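Local coordinates for eukaryotic peptide chain release factor GTP-binding subunit (Schizosaccharomyces pombe, PDB 1R5B), which belongs to the GTP-binding translation factors, built like elongation factor Tu from a P-loop domain and beta-barrel domains, and is known as release factor eRF3, at residues I278-K283 against I288-I293. Numbering follows the deposited sequence.
Sequences IASKYK and ILEGKI
Tyr282 and Ile288 face each other as a hydrogen-bonded pair near the turn of an antiparallel beta hairpin, Tyr282 O taking the N-H of Ile288 at 2.9 Å and Tyr282 N giving a longer bond to Ile288 O. Ser280 and Glu290 form the next such pair, bonded from Ser280 N to Glu290 O and from Glu290 N to Ser280 O, each 3.2 Å. There the regular pattern breaks: Glu290 O also accepts from Ala279 N at 2.7 Å, in the carbonyl plane, whereas Ser280 N comes from above that plane. Ala279 and Ser280 thus both stand opposite Glu290, a classic beta bulge. Between the pairs, CA-H...O contacts run from Lys281 CA to Ile288 O (3.3 Å) and from Leu289 CA to Ser280 O.

Among the side chains, Tyr282 has CG between backbone N and carbonyl carbon (chi1 49°), which turns its ring across the neighbouring strand. Ile288 CG2 lies over one ring face, offset toward the rim, in a CH-pi contact 4.0 Å from the centroid. On the same side of the sheet, Glu290 CG packs 3.5 Å from both CB and OG of Ser280. The other side carries Leu289, whose CD2 lies 3.9 Å from Lys281 CG and whose CD1 meets Ile278 CD1; Leu352 of strand 351-353 touches both Leu289 and Ile278. Extended Lys281 runs on to bond through NZ with Val346 O.

Backbone bonds thus join the strands, with Glu290 O gripped by two donors at the bulge; the hairpin, in the barrel following the GTP-binding domain in the chain, packs apolarly around Ile278 and Leu289 but mixes CH-pi and polar groups on its Tyr282 face.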
loop_
_atom_site.group_PDB
_atom_site.type_symbol
_atom_site.label_atom_id
_atom_site.label_comp_id
_atom_site.label_asym_id
_atom_site.label_seq_id
_atom_site.Cartn_x
_atom_site.Cartn_y
_atom_site.Cartn_z
ATOM N N ILE A 278 -15.512 7.111 5.754
ATOM C CA ILE A 278 -16.723 6.399 6.159
ATOM C C ILE A 278 -17.520 6.041 4.922
ATOM O O ILE A 278 -17.997 6.920 4.239
ATOM C CB ILE A 278 -17.567 7.276 7.098
ATOM C CG1 ILE A 278 -16.775 7.576 8.381
ATOM C CG2 ILE A 278 -18.897 6.604 7.402
ATOM C CD1 ILE A 278 -17.427 8.597 9.298
ATOM N N ALA A 279 -17.629 4.751 4.620
ATOM C CA ALA A 279 -18.434 4.287 3.495
ATOM C C ALA A 279 -19.900 4.098 3.866
ATOM O O ALA A 279 -20.764 4.309 3.035
ATOM C CB ALA A 279 -17.865 3.002 2.935
ATOM N N SER A 280 -20.188 3.694 5.099
ATOM C CA SER A 280 -21.572 3.505 5.518
ATOM C C SER A 280 -21.843 3.954 6.931
ATOM O O SER A 280 -20.926 4.151 7.717
ATOM C CB SER A 280 -21.976 2.043 5.391
ATOM O OG SER A 280 -21.741 1.595 4.078
ATOM N N LYS A 281 -23.129 4.111 7.230
ATOM C CA LYS A 281 -23.586 4.447 8.566
ATOM C C LYS A 281 -24.923 3.766 8.796
ATOM O O LYS A 281 -25.896 4.087 8.128
ATOM C CB LYS A 281 -23.730 5.966 8.722
ATOM C CG LYS A 281 -24.179 6.410 10.117
ATOM C CD LYS A 281 -24.290 7.926 10.240
ATOM C CE LYS A 281 -24.669 8.349 11.665
ATOM N NZ LYS A 281 -25.392 9.653 11.700
ATOM N N TYR A 282 -24.965 2.811 9.717
ATOM C CA TYR A 282 -26.222 2.187 10.113
ATOM C C TYR A 282 -26.282 2.016 11.634
ATOM O O TYR A 282 -25.444 2.555 12.353
ATOM C CB TYR A 282 -26.453 0.863 9.352
ATOM C CG TYR A 282 -25.298 -0.129 9.336
ATOM C CD1 TYR A 282 -25.292 -1.243 10.179
ATOM C CD2 TYR A 282 -24.231 0.021 8.447
ATOM C CE1 TYR A 282 -24.233 -2.171 10.154
ATOM C CE2 TYR A 282 -23.171 -0.902 8.412
ATOM C CZ TYR A 282 -23.183 -1.991 9.266
ATOM O OH TYR A 282 -22.144 -2.892 9.229
ATOM N N LYS A 283 -27.304 1.312 12.111
ATOM C CA LYS A 283 -27.506 1.054 13.533
ATOM C C LYS A 283 -27.601 -0.452 13.750
ATOM O O LYS A 283 -28.487 -1.098 13.192
ATOM C CB LYS A 283 -28.820 1.703 14.010
ATOM C CG LYS A 283 -28.719 3.193 14.359
ATOM C CD LYS A 283 -28.964 3.483 15.852
ATOM C CE LYS A 283 -27.763 4.164 16.505
ATOM N NZ LYS A 283 -27.598 5.587 16.090
ATOM N N ILE A 288 -22.883 2.513 13.813
ATOM C CA ILE A 288 -21.850 1.739 13.139
ATOM C C ILE A 288 -21.295 2.537 11.964
ATOM O O ILE A 288 -22.062 3.077 11.168
ATOM C CB ILE A 288 -22.409 0.389 12.624
ATOM C CG1 ILE A 288 -23.003 -0.443 13.766
ATOM C CG2 ILE A 288 -21.314 -0.401 11.901
ATOM C CD1 ILE A 288 -22.025 -0.778 14.880
ATOM N N LEU A 289 -19.970 2.598 11.851
ATOM C CA LEU A 289 -19.315 3.284 10.748
ATOM C C LEU A 289 -18.418 2.290 10.019
ATOM O O LEU A 289 -17.458 1.778 10.596
ATOM C CB LEU A 289 -18.501 4.468 11.265
ATOM C CG LEU A 289 -19.285 5.509 12.058
ATOM C CD1 LEU A 289 -18.361 6.590 12.563
ATOM C CD2 LEU A 289 -20.397 6.116 11.210
ATOM N N GLU A 290 -18.750 2.013 8.759
ATOM C CA GLU A 290 -18.012 1.060 7.938
ATOM C C GLU A 290 -17.099 1.798 6.980
ATOM O O GLU A 290 -17.435 2.876 6.511
ATOM C CB GLU A 290 -18.970 0.115 7.185
ATOM C CG GLU A 290 -18.992 0.232 5.657
ATOM C CD GLU A 290 -18.152 -0.834 4.949
ATOM O OE1 GLU A 290 -18.768 -1.790 4.391
ATOM O OE2 GLU A 290 -16.892 -0.724 4.935
ATOM N N GLY A 291 -15.940 1.205 6.703
ATOM C CA GLY A 291 -14.985 1.772 5.770
ATOM C C GLY A 291 -13.699 0.976 5.681
ATOM O O GLY A 291 -13.515 -0.013 6.391
ATOM N N LYS A 292 -12.814 1.412 4.789
ATOM C CA LYS A 292 -11.506 0.781 4.593
ATOM C C LYS A 292 -10.464 1.696 5.209
ATOM O O LYS A 292 -10.402 2.864 4.873
ATOM C CB LYS A 292 -11.219 0.593 3.093
ATOM C CG LYS A 292 -9.966 -0.257 2.720
ATOM C CD LYS A 292 -9.417 0.130 1.317
ATOM C CE LYS A 292 -8.382 -0.869 0.784
ATOM N NZ LYS A 292 -7.538 -0.401 -0.402
ATOM N N ILE A 293 -9.642 1.163 6.100
ATOM C CA ILE A 293 -8.584 1.949 6.722
ATOM C C ILE A 293 -7.521 2.275 5.668
ATOM O O ILE A 293 -6.977 1.381 5.048
ATOM C CB ILE A 293 -7.977 1.201 7.900
ATOM C CG1 ILE A 293 -9.072 0.851 8.904
ATOM C CG2 ILE A 293 -6.916 2.062 8.559
ATOM C CD1 ILE A 293 -8.609 -0.043 10.048
#